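Local coordinates for protein SVS_variant_AS1 (Streptomyces sp. CWA1, PDB 6TJA) that probably cyclises geranylgeranyl diphosphate to the diterpene spiroviolene, as an ancestrally reconstructed, engineered variant of a class I terpene cyclase, at residues Glu34-Ser39 against Trp50-His55; Phe84-His89 against Ala101-Leu106; Arg210-Ala215 against Asp281-Gly286. All blocks are in the same frame, centred on the assembly; numbering follows the deposited sequence.

Interaction 1 of 3, residues Glu34-Ser39 against Trp50-His55; sequences EWIRRS and WVIATH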
# COMPACT_ATOMS: atom_id res chain seq x y z
N GLU A 34 14.23 -9.82 -25.56
CA GLU A 34 14.22 -11.26 -25.47
C GLU A 34 13.41 -11.76 -24.29
O GLU A 34 12.70 -12.70 -24.43
CB GLU A 34 15.58 -11.97 -25.65
CG GLU A 34 16.79 -11.45 -24.93
CD GLU A 34 18.12 -11.63 -25.71
OE1 GLU A 34 18.12 -11.74 -26.95
OE2 GLU A 34 19.18 -11.61 -25.07
N TRP A 35 13.52 -11.12 -23.15
CA TRP A 35 12.71 -11.49 -21.95
C TRP A 35 11.22 -11.46 -22.29
O TRP A 35 10.50 -12.38 -21.84
CB TRP A 35 13.00 -10.57 -20.77
CG TRP A 35 12.15 -10.80 -19.56
CD1 TRP A 35 12.45 -11.59 -18.49
CD2 TRP A 35 10.88 -10.19 -19.27
NE1 TRP A 35 11.45 -11.51 -17.55
CE2 TRP A 35 10.48 -10.66 -18.00
CE3 TRP A 35 10.08 -9.25 -19.92
CZ2 TRP A 35 9.30 -10.25 -17.40
CZ3 TRP A 35 8.92 -8.82 -19.31
CH2 TRP A 35 8.53 -9.33 -18.07
N ILE A 36 10.80 -10.41 -23.00
CA ILE A 36 9.38 -10.15 -23.37
C ILE A 36 8.86 -11.35 -24.17
O ILE A 36 7.77 -11.82 -23.83
CB ILE A 36 9.21 -8.83 -24.15
CG1 ILE A 36 9.48 -7.61 -23.27
CG2 ILE A 36 7.84 -8.74 -24.79
CD1 ILE A 36 9.50 -6.30 -24.03
N ARG A 37 9.62 -11.80 -25.18
CA ARG A 37 9.26 -12.94 -26.07
C ARG A 37 9.11 -14.23 -25.24
O ARG A 37 8.15 -14.98 -25.49
CB ARG A 37 10.27 -13.07 -27.22
CG ARG A 37 10.33 -11.82 -28.09
CD ARG A 37 10.95 -11.92 -29.47
NE ARG A 37 10.06 -11.17 -30.34
CZ ARG A 37 10.36 -10.12 -31.11
NH1 ARG A 37 11.60 -9.67 -31.18
NH2 ARG A 37 9.39 -9.55 -31.82
N ARG A 38 9.96 -14.44 -24.24
CA ARG A 38 9.95 -15.65 -23.38
C ARG A 38 8.99 -15.50 -22.19
O ARG A 38 8.75 -16.51 -21.51
CB ARG A 38 11.37 -15.91 -22.87
CG ARG A 38 12.32 -16.40 -23.95
CD ARG A 38 13.79 -16.23 -23.60
NE ARG A 38 14.66 -16.75 -24.65
CZ ARG A 38 14.87 -16.19 -25.85
NH1 ARG A 38 14.28 -15.06 -26.20
NH2 ARG A 38 15.68 -16.79 -26.70
N SER A 39 8.47 -14.30 -21.89
CA SER A 39 7.86 -13.98 -20.57
C SER A 39 6.56 -14.77 -20.37
O SER A 39 6.21 -15.04 -19.18
CB SER A 39 7.59 -12.51 -20.41
OG SER A 39 6.54 -12.09 -21.27
N TRP A 50 3.43 -4.62 -29.73
CA TRP A 50 2.86 -3.46 -28.99
C TRP A 50 3.75 -3.15 -27.77
O TRP A 50 4.16 -1.98 -27.62
CB TRP A 50 1.40 -3.68 -28.57
CG TRP A 50 0.79 -2.43 -28.02
CD1 TRP A 50 0.15 -1.45 -28.72
CD2 TRP A 50 0.81 -2.00 -26.64
NE1 TRP A 50 -0.24 -0.44 -27.87
CE2 TRP A 50 0.16 -0.75 -26.59
CE3 TRP A 50 1.32 -2.54 -25.45
CZ2 TRP A 50 0.00 -0.04 -25.40
CZ3 TRP A 50 1.17 -1.84 -24.27
CH2 TRP A 50 0.53 -0.60 -24.25
N VAL A 51 4.10 -4.16 -26.98
CA VAL A 51 4.89 -3.98 -25.73
C VAL A 51 6.32 -3.51 -26.09
O VAL A 51 6.81 -2.53 -25.49
CB VAL A 51 4.87 -5.25 -24.87
CG1 VAL A 51 5.76 -5.12 -23.65
CG2 VAL A 51 3.44 -5.60 -24.43
N ILE A 52 6.96 -4.15 -27.07
CA ILE A 52 8.32 -3.77 -27.58
C ILE A 52 8.29 -2.28 -27.97
O ILE A 52 9.18 -1.51 -27.55
CB ILE A 52 8.72 -4.73 -28.71
CG1 ILE A 52 9.08 -6.10 -28.15
CG2 ILE A 52 9.84 -4.16 -29.58
CD1 ILE A 52 9.23 -7.16 -29.21
N ALA A 53 7.25 -1.87 -28.68
CA ALA A 53 7.08 -0.52 -29.26
C ALA A 53 6.84 0.53 -28.17
O ALA A 53 6.90 1.73 -28.49
CB ALA A 53 5.94 -0.53 -30.27
N THR A 54 6.55 0.16 -26.91
CA THR A 54 6.58 1.16 -25.80
C THR A 54 7.99 1.75 -25.67
O THR A 54 8.07 2.90 -25.25
CB THR A 54 6.13 0.60 -24.44
OG1 THR A 54 7.03 -0.43 -24.03
CG2 THR A 54 4.69 0.12 -24.48
N HIS A 55 9.04 1.00 -26.04
CA HIS A 55 10.47 1.33 -25.81
C HIS A 55 10.65 1.66 -24.33
O HIS A 55 11.10 2.77 -24.01
CB HIS A 55 10.96 2.51 -26.66
CG HIS A 55 10.78 2.31 -28.12
ND1 HIS A 55 11.67 1.57 -28.87
CD2 HIS A 55 9.81 2.73 -28.96
CE1 HIS A 55 11.26 1.54 -30.12
NE2 HIS A 55 10.12 2.25 -30.20
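I36 and R37 reach from helix 25-38 onto V51 and I52 of helix 45-52, and the contact divides into an apolar pairing, a methyl laid on a charged group, and turn bonds behind them. In the apolar part, the CD1 methyl of I36 is the atom that touches: it lies 3.9 Å from V51 CG1 and 4.1 Å from I52 CG1. With CG1 set anti to the carbonyl carbon (chi1 -69°) and the chain then extended, I36 carries this methyl well away from its own backbone. Branched aliphatic residues suit the place, because their stiff chains span the gap between backbones whose closest CA atoms, those of I36 and I52, stand 7.7 Å apart.

The partly polar pair is nearer the surface. I52 CD1 sits over one face of the R37 guanidinium, offset toward its rim and 3.5 Å from NH2, the two side chains meeting at about a right angle. The methyl lies above the plane in which the N-H groups point; the charge has a long, weak ion pair with E45.

Behind I52 the chain turns. A type I turn from I52 to H55 is closed by the H55 N to I52 O bond, and T54 OG1 donates to V51 O at 2.6 Å, so that one side chain reaches back to the carbonyl three residues earlier, which T54 N also reaches. H55, with positive phi, then serves as N-cap of helix 56-61. Helix 70-91 packs against both segments, Y81 touching I36 and T54, while helix 126-140 covers W35 and accepts its indole N-H at D132.

Interaction 2 of 3, residues Phe84-His89 against Ala101-Leu106; sequences FAFDDH and AQFNAL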
# COMPACT_ATOMS: atom_id res chain seq x y z
N PHE A 84 3.11 -1.16 -18.60
CA PHE A 84 2.37 -0.69 -19.81
C PHE A 84 1.43 -1.81 -20.27
O PHE A 84 0.26 -1.56 -20.57
CB PHE A 84 3.32 -0.21 -20.92
CG PHE A 84 3.96 1.12 -20.65
CD1 PHE A 84 3.24 2.16 -20.07
CD2 PHE A 84 5.29 1.35 -20.98
CE1 PHE A 84 3.84 3.39 -19.83
CE2 PHE A 84 5.88 2.58 -20.76
CZ PHE A 84 5.15 3.60 -20.18
N ALA A 85 1.93 -3.05 -20.27
CA ALA A 85 1.18 -4.23 -20.75
C ALA A 85 -0.01 -4.50 -19.81
O ALA A 85 -1.15 -4.69 -20.30
CB ALA A 85 2.13 -5.39 -20.84
N PHE A 86 0.20 -4.49 -18.50
CA PHE A 86 -0.87 -4.74 -17.50
C PHE A 86 -1.89 -3.60 -17.56
O PHE A 86 -3.11 -3.84 -17.57
CB PHE A 86 -0.26 -4.93 -16.11
CG PHE A 86 -1.26 -5.30 -15.05
CD1 PHE A 86 -1.46 -6.63 -14.70
CD2 PHE A 86 -1.98 -4.32 -14.38
CE1 PHE A 86 -2.38 -6.97 -13.72
CE2 PHE A 86 -2.90 -4.67 -13.40
CZ PHE A 86 -3.11 -5.99 -13.09
N ASP A 87 -1.42 -2.36 -17.63
CA ASP A 87 -2.33 -1.20 -17.74
C ASP A 87 -3.25 -1.43 -18.95
O ASP A 87 -4.47 -1.35 -18.77
CB ASP A 87 -1.60 0.14 -17.84
CG ASP A 87 -2.57 1.30 -17.83
OD1 ASP A 87 -3.35 1.41 -16.85
OD2 ASP A 87 -2.59 2.06 -18.82
N ASP A 88 -2.69 -1.75 -20.12
CA ASP A 88 -3.43 -1.75 -21.41
C ASP A 88 -4.37 -2.96 -21.55
O ASP A 88 -5.41 -2.79 -22.19
CB ASP A 88 -2.46 -1.63 -22.59
CG ASP A 88 -3.12 -1.70 -23.96
OD1 ASP A 88 -3.63 -0.66 -24.44
OD2 ASP A 88 -3.08 -2.79 -24.53
N HIS A 89 -4.06 -4.10 -20.95
CA HIS A 89 -4.89 -5.27 -21.04
C HIS A 89 -5.81 -5.53 -19.86
O HIS A 89 -6.75 -6.25 -20.00
CB HIS A 89 -4.05 -6.52 -21.23
CG HIS A 89 -3.36 -6.60 -22.53
ND1 HIS A 89 -2.01 -6.37 -22.67
CD2 HIS A 89 -3.82 -6.89 -23.77
CE1 HIS A 89 -1.67 -6.49 -23.94
NE2 HIS A 89 -2.75 -6.81 -24.62
N ALA A 101 -15.54 -4.65 -8.95
CA ALA A 101 -15.64 -5.83 -8.05
C ALA A 101 -14.64 -6.91 -8.51
O ALA A 101 -13.89 -7.40 -7.67
CB ALA A 101 -17.03 -6.36 -7.99
N GLN A 102 -14.56 -7.18 -9.80
CA GLN A 102 -13.59 -8.17 -10.33
C GLN A 102 -12.19 -7.59 -10.27
O GLN A 102 -11.27 -8.35 -9.98
CB GLN A 102 -13.91 -8.56 -11.76
CG GLN A 102 -15.19 -9.35 -11.90
CD GLN A 102 -15.54 -9.58 -13.35
OE1 GLN A 102 -14.83 -10.33 -14.02
NE2 GLN A 102 -16.61 -8.95 -13.83
N PHE A 103 -12.01 -6.29 -10.49
CA PHE A 103 -10.66 -5.68 -10.45
C PHE A 103 -10.08 -5.76 -9.03
O PHE A 103 -8.89 -6.08 -8.87
CB PHE A 103 -10.64 -4.26 -10.98
CG PHE A 103 -9.23 -3.73 -11.00
CD1 PHE A 103 -8.35 -4.08 -12.01
CD2 PHE A 103 -8.75 -2.97 -9.95
CE1 PHE A 103 -7.05 -3.62 -12.02
CE2 PHE A 103 -7.43 -2.53 -9.95
CZ PHE A 103 -6.58 -2.87 -10.98
N ASN A 104 -10.89 -5.50 -8.01
CA ASN A 104 -10.43 -5.52 -6.61
C ASN A 104 -9.81 -6.89 -6.32
O ASN A 104 -8.82 -6.95 -5.59
CB ASN A 104 -11.56 -5.13 -5.67
CG ASN A 104 -11.95 -3.67 -5.76
OD1 ASN A 104 -11.33 -2.88 -6.48
ND2 ASN A 104 -12.93 -3.29 -4.97
N ALA A 105 -10.35 -7.97 -6.88
CA ALA A 105 -9.85 -9.33 -6.65
C ALA A 105 -8.54 -9.52 -7.42
O ALA A 105 -7.56 -10.04 -6.82
CB ALA A 105 -10.88 -10.37 -7.02
N LEU A 106 -8.50 -9.10 -8.68
CA LEU A 106 -7.23 -9.15 -9.46
C LEU A 106 -6.13 -8.36 -8.73
O LEU A 106 -5.03 -8.88 -8.58
CB LEU A 106 -7.46 -8.63 -10.88
CG LEU A 106 -6.20 -8.58 -11.74
CD1 LEU A 106 -5.78 -9.98 -12.16
CD2 LEU A 106 -6.41 -7.71 -12.97
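F86 on helix 70-91 points its ring at L106 and F103 of helix 100-115, and almost everything the two segments share passes through that ring. Starting at CB, the side chain leaves the helix with CG anti to the backbone N (chi1 -175°), which swings the ring out into the gap although the CB bond itself does not aim across it. CB and CG only carry the ring outward. At the next level its two sides part company. CE1 lies 4.2 Å from L106 CD2, whereas CE2 looks toward F103, 4.5 Å from CE1 of that ring. The tip, CZ, makes the closest approach, 3.7 Å to L106 CD2. The side chains of F86 and L106 come from opposite directions, and the leucine methyl sits oblique to the ring; F86 CE2 meets F103 near the plane of that ring, at its edge. Backbones this far apart, 11.2 Å between the CA atoms of F86 and L106, call for long apolar side chains: flat rings from the phenylalanines and a branched leucine.

The residues directly after F86 are D87 and D88, in a sequence resembling the aspartate-rich motif with which class I terpene cyclases bind magnesium; the contact thus lies beside the probable metal-binding end of the all-helical fold. Here the helix widens into a pi-type turn at 87-89. H89 folds back on it, its ND1 donating to A85 O at 3.0 Å, while H89 N reaches the same oxygen from the opposite face of its plane. D88 OD2 lies over the centre of the imidazole.

W82 stacks on F86, and F103 continues onto V160, A161 and I164 of helix 143-169. On helix 100-115, N104 is hydrogen-bonded to N104 of the second subunit.

Interaction 3 of 3, residues Arg210-Ala215 against Asp281-Gly286; sequences RPAVRA and DRVRPG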
# COMPACT_ATOMS: atom_id res chain seq x y z
N ARG A 210 11.49 11.54 5.28
CA ARG A 210 11.40 13.00 5.48
C ARG A 210 10.21 13.54 4.68
O ARG A 210 10.13 13.34 3.46
CB ARG A 210 12.67 13.73 5.05
CG ARG A 210 13.82 13.70 6.04
CD ARG A 210 15.05 14.37 5.44
NE ARG A 210 14.81 15.79 5.31
CZ ARG A 210 15.59 16.67 4.67
NH1 ARG A 210 16.67 16.27 4.05
NH2 ARG A 210 15.23 17.95 4.64
N PRO A 211 9.25 14.22 5.35
CA PRO A 211 8.13 14.85 4.66
C PRO A 211 8.58 15.59 3.38
O PRO A 211 7.92 15.43 2.36
CB PRO A 211 7.55 15.72 5.79
CG PRO A 211 7.71 14.86 7.01
CD PRO A 211 9.13 14.32 6.83
N ALA A 212 9.72 16.29 3.41
CA ALA A 212 10.23 17.11 2.29
C ALA A 212 10.50 16.23 1.07
O ALA A 212 10.15 16.63 -0.01
CB ALA A 212 11.45 17.85 2.72
N VAL A 213 11.09 15.06 1.28
CA VAL A 213 11.47 14.10 0.23
C VAL A 213 10.22 13.38 -0.28
O VAL A 213 10.11 13.12 -1.49
CB VAL A 213 12.51 13.10 0.77
CG1 VAL A 213 12.79 11.99 -0.24
CG2 VAL A 213 13.78 13.82 1.15
N ARG A 214 9.31 13.02 0.63
CA ARG A 214 8.00 12.49 0.25
C ARG A 214 7.30 13.49 -0.68
O ARG A 214 6.74 13.08 -1.73
CB ARG A 214 7.24 12.20 1.55
CG ARG A 214 5.99 11.37 1.36
CD ARG A 214 6.36 9.98 0.88
NE ARG A 214 5.29 9.66 0.01
CZ ARG A 214 5.39 9.09 -1.17
NH1 ARG A 214 6.56 8.69 -1.63
NH2 ARG A 214 4.27 8.88 -1.83
N ALA A 215 7.29 14.77 -0.33
CA ALA A 215 6.62 15.81 -1.15
C ALA A 215 7.33 15.97 -2.50
O ALA A 215 6.65 16.13 -3.52
CB ALA A 215 6.53 17.11 -0.42
N ASP A 281 15.79 22.76 -4.33
CA ASP A 281 16.95 23.66 -4.11
C ASP A 281 17.19 23.84 -2.61
O ASP A 281 18.34 24.03 -2.24
CB ASP A 281 16.77 24.95 -4.92
CG ASP A 281 17.10 24.79 -6.41
OD1 ASP A 281 17.41 23.65 -6.82
OD2 ASP A 281 17.04 25.79 -7.15
N ARG A 282 16.17 23.71 -1.77
CA ARG A 282 16.30 23.87 -0.30
C ARG A 282 16.84 22.56 0.30
O ARG A 282 17.63 22.61 1.25
CB ARG A 282 14.94 24.31 0.26
CG ARG A 282 14.83 24.28 1.77
CD ARG A 282 13.58 25.02 2.26
NE ARG A 282 12.35 24.24 2.41
CZ ARG A 282 12.20 23.16 3.20
NH1 ARG A 282 13.20 22.64 3.89
NH2 ARG A 282 11.01 22.58 3.29
N VAL A 283 16.49 21.42 -0.27
CA VAL A 283 16.80 20.08 0.30
C VAL A 283 18.16 19.60 -0.21
O VAL A 283 18.86 18.89 0.53
CB VAL A 283 15.68 19.09 -0.08
CG1 VAL A 283 16.06 17.65 0.17
CG2 VAL A 283 14.40 19.43 0.64
N ARG A 284 18.51 19.90 -1.46
CA ARG A 284 19.65 19.24 -2.14
C ARG A 284 20.97 19.55 -1.42
O ARG A 284 21.76 18.66 -1.22
CB ARG A 284 19.70 19.58 -3.63
CG ARG A 284 20.77 18.81 -4.39
CD ARG A 284 22.07 19.60 -4.51
NE ARG A 284 21.81 20.86 -5.22
CZ ARG A 284 21.77 21.01 -6.55
NH1 ARG A 284 22.02 19.98 -7.36
NH2 ARG A 284 21.50 22.19 -7.07
N PRO A 285 21.26 20.81 -1.03
CA PRO A 285 22.57 21.15 -0.45
C PRO A 285 22.99 20.28 0.73
O PRO A 285 24.13 19.86 0.75
CB PRO A 285 22.38 22.63 -0.04
CG PRO A 285 21.40 23.14 -1.09
CD PRO A 285 20.40 22.00 -1.22
N GLY A 286 22.05 19.94 1.61
CA GLY A 286 22.30 19.15 2.84
C GLY A 286 22.22 17.65 2.61
O GLY A 286 22.70 16.90 3.46
O HOH W 1 18.87 17.91 3.10
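R210 NH1 and V283 O are joined by a single water, which accepts from the guanidinium at 2.9 Å and donates to the carbonyl oxygen at 2.8 Å. The water lies in the plane of the guanidinium, at its edge, as suits an N-H donor. R210 gets there by a bend at chi3 (69°), and its NH1 also comes within 4.2 Å of V283 CG1, so the charged tip lies against a methyl as well as water. A long arginine fits this margin, where its chain can cross the gap and its charge stays hydrated. R282 NH1 is 5.2 Å from R210 NH2; the like charges are probably eased by the salt bridge from R282 to D356.

Deeper in, the contact is aliphatic. V283 CG2 meets A212 CB at 3.9 Å, the two valine methyls thus serving separate partners. A212 is small enough to let the backbones come close, with CA atoms 7.5 Å apart, and beta-branched V283 presents its methyls close to its own backbone.

R210 is the N-cap residue of helix 211-231: its carbonyl accepts from R214 N at 3.0 Å, and P211, lacking an N-H, suits the first turn. Helix 289-309 backs the pair, L291 touching R210 and L295 touching V283, so it packs against both the start of helix 211-231 and the part of helix 258-283 that carries V283.

In the fold
The first two interactions are neighbours on the same side of the chain: W50, V51 and T54 of 50-55 pack on D88, A85 and F84 of 84-89, making helix 70-91 their common support. Interaction 3 lies on the other side of the chain's centre, its nearest atoms about 18 Å from interaction 2 and about 24 Å from interaction 1. Interaction 2 is wholly buried and purely apolar across its gap, led by aromatic rings. Interactions 1 and 3 each set aliphatic methyls inside and an arginine at the margin, the latter adding a bridging water. Interactions 2 and 3 also reach the second subunit; interaction 1 does not.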